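PDB 3FZE: protein STE5 from Saccharomyces cerevisiae, which serves as a scaffold in mating pheromone signalling, its minimal scaffold domain cocatalysing phosphorylation of the MAP kinase Fus3 by Ste7. Local coordinates for residues V39-F51 with T171-F185. Sequence-based numbering, arbitrary orientation. Where two conformers were deposited one is given.
Sequences VVYNSLKALTIKF and TFVLETLCYSFGLSF
Helix 39-50 and helix 171-180 run nearly parallel, their axes 14° apart and 9.7 Å at closest approach, as neighbouring helices on one side of the sheet in this vWA-like alpha/beta/alpha fold. They meet at small residues, Ser43 and Ala46 against Cys178: SG of Cys178 lies 3.6 Å from CB of Ser43. In one of its two conformers the hydroxyl of Ser43, turned beside its own backbone N (chi1 -61°), donates to O of Val39 at 2.7 Å. Deeper in, Leu174, in one conformer, sends CD1 to CG2 of Val40, a residue whose side chain also touches Leu24 of the central strand 19-26. Leu47 crosses Leu177 and Leu183 at about right angles, its CD1 meeting Leu177 CD2 and its CD2 meeting Leu183 CD1; Leu183 CD1 also lies 3.3 Å from Ala46 O.

Beyond the helix, Gly182 closes a Schellman motif with positive phi, and the chain runs back alongside helix 39-50. Phe185 there lies with one face under CB of Asn42, a CH-pi contact 3.8 Å from the ring centroid; CB of Ala46 sits at its edge, and its CE1 is 4.1 Å from Val39 CG2. A serine in place of Phe185 would probably leave Asn42 CB without its aromatic face and open a gap beside Val39 and Ala46. At the other end, Phe51 directs its edge at the face of Phe181 in a T-shaped pair, planes at 84°, with Phe51 CZ 4.0 Å from Phe181 CE1.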
loop_
_atom_site.group_PDB
_atom_site.type_symbol
_atom_site.label_atom_id
_atom_site.label_comp_id
_atom_site.label_asym_id
_atom_site.label_seq_id
_atom_site.Cartn_x
_atom_site.Cartn_y
_atom_site.Cartn_z
ATOM N N VAL A 39 12.837 2.586 -1.075
ATOM C CA VAL A 39 11.923 3.346 -0.229
ATOM C C VAL A 39 10.729 2.500 0.211
ATOM O O VAL A 39 10.206 2.671 1.305
ATOM C CB VAL A 39 11.485 4.692 -0.881
ATOM C CG1 VAL A 39 10.560 4.462 -2.054
ATOM C CG2 VAL A 39 10.837 5.598 0.171
ATOM N N VAL A 40 10.316 1.561 -0.628
ATOM C CA VAL A 40 9.289 0.610 -0.216
ATOM C C VAL A 40 9.764 -0.213 0.987
ATOM O O VAL A 40 9.064 -0.336 2.005
ATOM C CB VAL A 40 8.897 -0.325 -1.381
ATOM C CG1 VAL A 40 8.018 -1.471 -0.872
ATOM C CG2 VAL A 40 8.174 0.469 -2.456
ATOM N N TYR A 41 10.963 -0.770 0.878
ATOM C CA TYR A 41 11.546 -1.523 1.985
ATOM C C TYR A 41 11.680 -0.674 3.240
ATOM O O TYR A 41 11.229 -1.079 4.307
ATOM C CB TYR A 41 12.910 -2.109 1.585
ATOM C CG TYR A 41 13.644 -2.773 2.725
ATOM C CD1 TYR A 41 13.176 -3.962 3.278
ATOM C CD2 TYR A 41 14.799 -2.211 3.258
ATOM C CE1 TYR A 41 13.836 -4.570 4.343
ATOM C CE2 TYR A 41 15.470 -2.818 4.319
ATOM C CZ TYR A 41 14.982 -4.004 4.852
ATOM O OH TYR A 41 15.634 -4.625 5.907
ATOM N N ASN A 42 12.301 0.499 3.115
ATOM C CA ASN A 42 12.544 1.328 4.283
ATOM C C ASN A 42 11.249 1.762 4.941
ATOM O O ASN A 42 11.175 1.859 6.159
ATOM C CB ASN A 42 13.381 2.557 3.931
ATOM C CG ASN A 42 14.819 2.217 3.625
ATOM O OD1 ASN A 42 15.319 1.168 4.029
ATOM N ND2 ASN A 42 15.498 3.109 2.907
ATOM N N SER A 43 10.236 2.034 4.130
ATOM C CA SER A 43 8.961 2.485 4.667
ATOM C C SER A 43 8.250 1.384 5.435
ATOM O O SER A 43 7.776 1.609 6.544
ATOM C CB SER A 43 8.066 3.025 3.558
ATOM O OG SER A 43 8.691 4.134 2.948
ATOM N N LEU A 44 8.184 0.193 4.855
ATOM C CA LEU A 44 7.521 -0.912 5.532
ATOM C C LEU A 44 8.222 -1.190 6.867
ATOM O O LEU A 44 7.562 -1.382 7.887
ATOM C CB LEU A 44 7.455 -2.155 4.649
ATOM C CG LEU A 44 6.519 -2.092 3.443
ATOM C CD1 LEU A 44 6.630 -3.361 2.601
ATOM C CD2 LEU A 44 5.080 -1.904 3.891
ATOM N N LYS A 45 9.549 -1.187 6.878
ATOM C CA LYS A 45 10.280 -1.394 8.128
ATOM C C LYS A 45 9.962 -0.286 9.142
ATOM O O LYS A 45 9.683 -0.559 10.310
ATOM C CB LYS A 45 11.793 -1.481 7.877
ATOM C CG LYS A 45 12.224 -2.707 7.087
ATOM C CD LYS A 45 12.302 -3.955 7.948
ATOM C CE LYS A 45 13.469 -3.884 8.928
ATOM N NZ LYS A 45 13.715 -5.189 9.602
ATOM N N ALA A 46 9.994 0.961 8.692
ATOM C CA ALA A 46 9.777 2.085 9.598
ATOM C C ALA A 46 8.398 2.033 10.252
ATOM O O ALA A 46 8.258 2.274 11.455
ATOM C CB ALA A 46 9.971 3.404 8.864
ATOM N N LEU A 47 7.393 1.680 9.458
ATOM C CA LEU A 47 6.009 1.661 9.932
ATOM C C LEU A 47 5.789 0.635 11.037
ATOM O O LEU A 47 4.920 0.821 11.879
ATOM C CB LEU A 47 5.050 1.427 8.761
ATOM C CG LEU A 47 4.844 2.661 7.878
ATOM C CD1 LEU A 47 4.252 2.292 6.521
ATOM C CD2 LEU A 47 3.949 3.664 8.628
ATOM N N THR A 48 6.588 -0.429 11.055
ATOM C CA THR A 48 6.462 -1.415 12.134
ATOM C C THR A 48 6.888 -0.886 13.505
ATOM O O THR A 48 6.533 -1.476 14.517
ATOM C CB THR A 48 7.224 -2.728 11.864
ATOM O OG1 THR A 48 8.633 -2.467 11.799
ATOM C CG2 THR A 48 6.733 -3.398 10.583
ATOM N N ILE A 49 7.642 0.212 13.544
ATOM C CA ILE A 49 7.985 0.837 14.823
ATOM C C ILE A 49 6.698 1.258 15.541
ATOM O O ILE A 49 6.584 1.136 16.761
ATOM C CB ILE A 49 8.889 2.075 14.629
ATOM C CG1 ILE A 49 10.254 1.658 14.068
ATOM C CG2 ILE A 49 9.040 2.862 15.932
ATOM C CD1 ILE A 49 11.070 2.830 13.577
ATOM N N LYS A 50 5.727 1.730 14.763
ATOM C CA LYS A 50 4.427 2.145 15.300
ATOM C C LYS A 50 3.379 1.027 15.288
ATOM O O LYS A 50 2.551 0.930 16.205
ATOM C CB LYS A 50 3.887 3.351 14.528
ATOM C CG LYS A 50 2.574 3.878 15.100
ATOM C CD LYS A 50 2.253 5.286 14.624
ATOM C CE LYS A 50 0.893 5.752 15.139
ATOM N NZ LYS A 50 0.952 6.196 16.561
ATOM N N PHE A 51 3.421 0.204 14.247
ATOM C CA PHE A 51 2.426 -0.837 14.009
ATOM C C PHE A 51 3.105 -2.200 13.932
ATOM O O PHE A 51 3.445 -2.661 12.851
ATOM C CB PHE A 51 1.692 -0.569 12.678
ATOM C CG PHE A 51 0.956 0.749 12.642
ATOM C CD1 PHE A 51 -0.192 0.939 13.402
ATOM C CD2 PHE A 51 1.406 1.794 11.850
ATOM C CE1 PHE A 51 -0.877 2.148 13.374
ATOM C CE2 PHE A 51 0.716 3.008 11.806
ATOM C CZ PHE A 51 -0.418 3.185 12.568
ATOM N N THR A 171 8.558 7.581 -3.673
ATOM C CA THR A 171 9.283 8.221 -2.587
ATOM C C THR A 171 8.404 9.252 -1.886
ATOM O O THR A 171 8.320 9.271 -0.656
ATOM C CB THR A 171 10.585 8.863 -3.096
ATOM O OG1 THR A 171 11.496 7.829 -3.494
ATOM C CG2 THR A 171 11.235 9.713 -2.006
ATOM N N PHE A 172 7.729 10.090 -2.666
ATOM C CA PHE A 172 6.896 11.129 -2.067
ATOM C C PHE A 172 5.749 10.537 -1.261
ATOM O O PHE A 172 5.505 10.947 -0.128
ATOM C CB PHE A 172 6.341 12.102 -3.116
ATOM C CG PHE A 172 5.435 13.140 -2.528
ATOM C CD1 PHE A 172 5.955 14.301 -1.990
ATOM C CD2 PHE A 172 4.067 12.929 -2.466
ATOM C CE1 PHE A 172 5.126 15.250 -1.420
ATOM C CE2 PHE A 172 3.233 13.871 -1.897
ATOM C CZ PHE A 172 3.766 15.030 -1.373
ATOM N N VAL A 173 5.053 9.565 -1.844
ATOM C CA VAL A 173 3.933 8.922 -1.168
ATOM C C VAL A 173 4.367 8.265 0.134
ATOM O O VAL A 173 3.766 8.484 1.194
ATOM C CB VAL A 173 3.282 7.845 -2.058
ATOM C CG1 VAL A 173 2.265 7.036 -1.261
ATOM C CG2 VAL A 173 2.622 8.489 -3.261
ATOM N N LEU A 174 5.428 7.471 0.060
ATOM C CA LEU A 174 5.862 6.688 1.213
ATOM C C LEU A 174 6.566 7.524 2.292
ATOM O O LEU A 174 6.388 7.276 3.483
ATOM C CB LEU A 174 6.715 5.498 0.763
ATOM C CG LEU A 174 5.923 4.489 -0.072
ATOM C CD1 LEU A 174 6.842 3.415 -0.644
ATOM C CD2 LEU A 174 4.812 3.876 0.770
ATOM N N GLU A 175 7.353 8.516 1.880
ATOM C CA GLU A 175 7.954 9.442 2.837
ATOM C C GLU A 175 6.851 10.225 3.544
ATOM O O GLU A 175 6.906 10.427 4.758
ATOM C CB GLU A 175 8.963 10.395 2.169
ATOM C CG GLU A 175 10.301 9.724 1.857
ATOM C CD GLU A 175 11.380 10.705 1.420
ATOM O OE1 GLU A 175 11.046 11.857 1.102
ATOM O OE2 GLU A 175 12.565 10.309 1.389
ATOM N N THR A 176 5.841 10.648 2.791
ATOM C CA THR A 176 4.732 11.386 3.385
ATOM C C THR A 176 3.986 10.516 4.387
ATOM O O THR A 176 3.640 10.961 5.488
ATOM C CB THR A 176 3.747 11.916 2.328
ATOM O OG1 THR A 176 4.428 12.836 1.472
ATOM C CG2 THR A 176 2.586 12.649 3.015
ATOM N N LEU A 177 3.762 9.262 4.017
ATOM C CA LEU A 177 3.076 8.347 4.906
ATOM C C LEU A 177 3.867 8.150 6.203
ATOM O O LEU A 177 3.329 8.302 7.305
ATOM C CB LEU A 177 2.837 7.012 4.194
ATOM C CG LEU A 177 2.180 5.921 5.045
ATOM C CD1 LEU A 177 0.769 6.326 5.470
ATOM C CD2 LEU A 177 2.188 4.606 4.282
ATOM N N CYS A 178 5.152 7.831 6.081
ATOM C CA CYS A 178 5.959 7.538 7.262
ATOM C C CYS A 178 6.152 8.753 8.152
ATOM O O CYS A 178 6.023 8.673 9.385
ATOM C CB CYS A 178 7.323 6.990 6.857
ATOM S SG CYS A 178 7.188 5.319 6.234
ATOM N N TYR A 179 6.480 9.880 7.530
ATOM C CA TYR A 179 6.761 11.086 8.292
ATOM C C TYR A 179 5.517 11.629 8.987
ATOM O O TYR A 179 5.618 12.196 10.070
ATOM C CB TYR A 179 7.463 12.147 7.432
ATOM C CG TYR A 179 8.956 11.926 7.362
ATOM C CD1 TYR A 179 9.482 10.834 6.656
ATOM C CD2 TYR A 179 9.831 12.764 8.024
ATOM C CE1 TYR A 179 10.846 10.613 6.614
ATOM C CE2 TYR A 179 11.200 12.558 7.983
ATOM C CZ TYR A 179 11.698 11.470 7.281
ATOM O OH TYR A 179 13.065 11.279 7.249
ATOM N N SER A 180 4.349 11.447 8.374
ATOM C CA SER A 180 3.104 11.891 9.003
ATOM C C SER A 180 2.889 11.170 10.331
ATOM O O SER A 180 2.263 11.709 11.247
ATOM C CB SER A 180 1.904 11.670 8.081
ATOM O OG SER A 180 1.953 12.524 6.952
ATOM N N PHE A 181 3.427 9.959 10.441
ATOM C CA PHE A 181 3.363 9.209 11.700
ATOM C C PHE A 181 4.572 9.437 12.622
ATOM O O PHE A 181 4.686 8.803 13.671
ATOM C CB PHE A 181 3.162 7.712 11.422
ATOM C CG PHE A 181 1.783 7.370 10.942
ATOM C CD1 PHE A 181 0.723 7.307 11.834
ATOM C CD2 PHE A 181 1.540 7.114 9.604
ATOM C CE1 PHE A 181 -0.548 6.995 11.402
ATOM C CE2 PHE A 181 0.265 6.806 9.164
ATOM C CZ PHE A 181 -0.780 6.743 10.064
ATOM N N GLY A 182 5.463 10.345 12.234
ATOM C CA GLY A 182 6.634 10.662 13.028
ATOM C C GLY A 182 7.743 9.627 12.939
ATOM O O GLY A 182 8.543 9.479 13.862
ATOM N N LEU A 183 7.792 8.906 11.826
ATOM C CA LEU A 183 8.839 7.916 11.625
ATOM C C LEU A 183 9.882 8.447 10.641
ATOM O O LEU A 183 9.635 9.428 9.938
ATOM C CB LEU A 183 8.229 6.599 11.129
ATOM C CG LEU A 183 7.120 6.050 12.033
ATOM C CD1 LEU A 183 6.300 4.985 11.318
ATOM C CD2 LEU A 183 7.690 5.516 13.347
ATOM N N SER A 184 11.057 7.819 10.621
ATOM C CA SER A 184 12.087 8.124 9.627
ATOM C C SER A 184 12.864 6.853 9.295
ATOM O O SER A 184 12.573 5.795 9.845
ATOM C CB SER A 184 13.039 9.207 10.135
ATOM O OG SER A 184 14.058 8.648 10.945
ATOM N N PHE A 185 13.855 6.947 8.409
ATOM C CA PHE A 185 14.621 5.755 8.036
ATOM C C PHE A 185 16.018 5.709 8.665
ATOM O O PHE A 185 16.857 4.900 8.260
ATOM C CB PHE A 185 14.756 5.644 6.507
ATOM C CG PHE A 185 13.464 5.856 5.747
ATOM C CD1 PHE A 185 13.457 6.583 4.563
ATOM C CD2 PHE A 185 12.266 5.335 6.211
ATOM C CE1 PHE A 185 12.276 6.780 3.848
ATOM C CE2 PHE A 185 11.076 5.533 5.500
ATOM C CZ PHE A 185 11.086 6.254 4.320
HETATM O O HOH W 1 1.741 8.737 15.240
#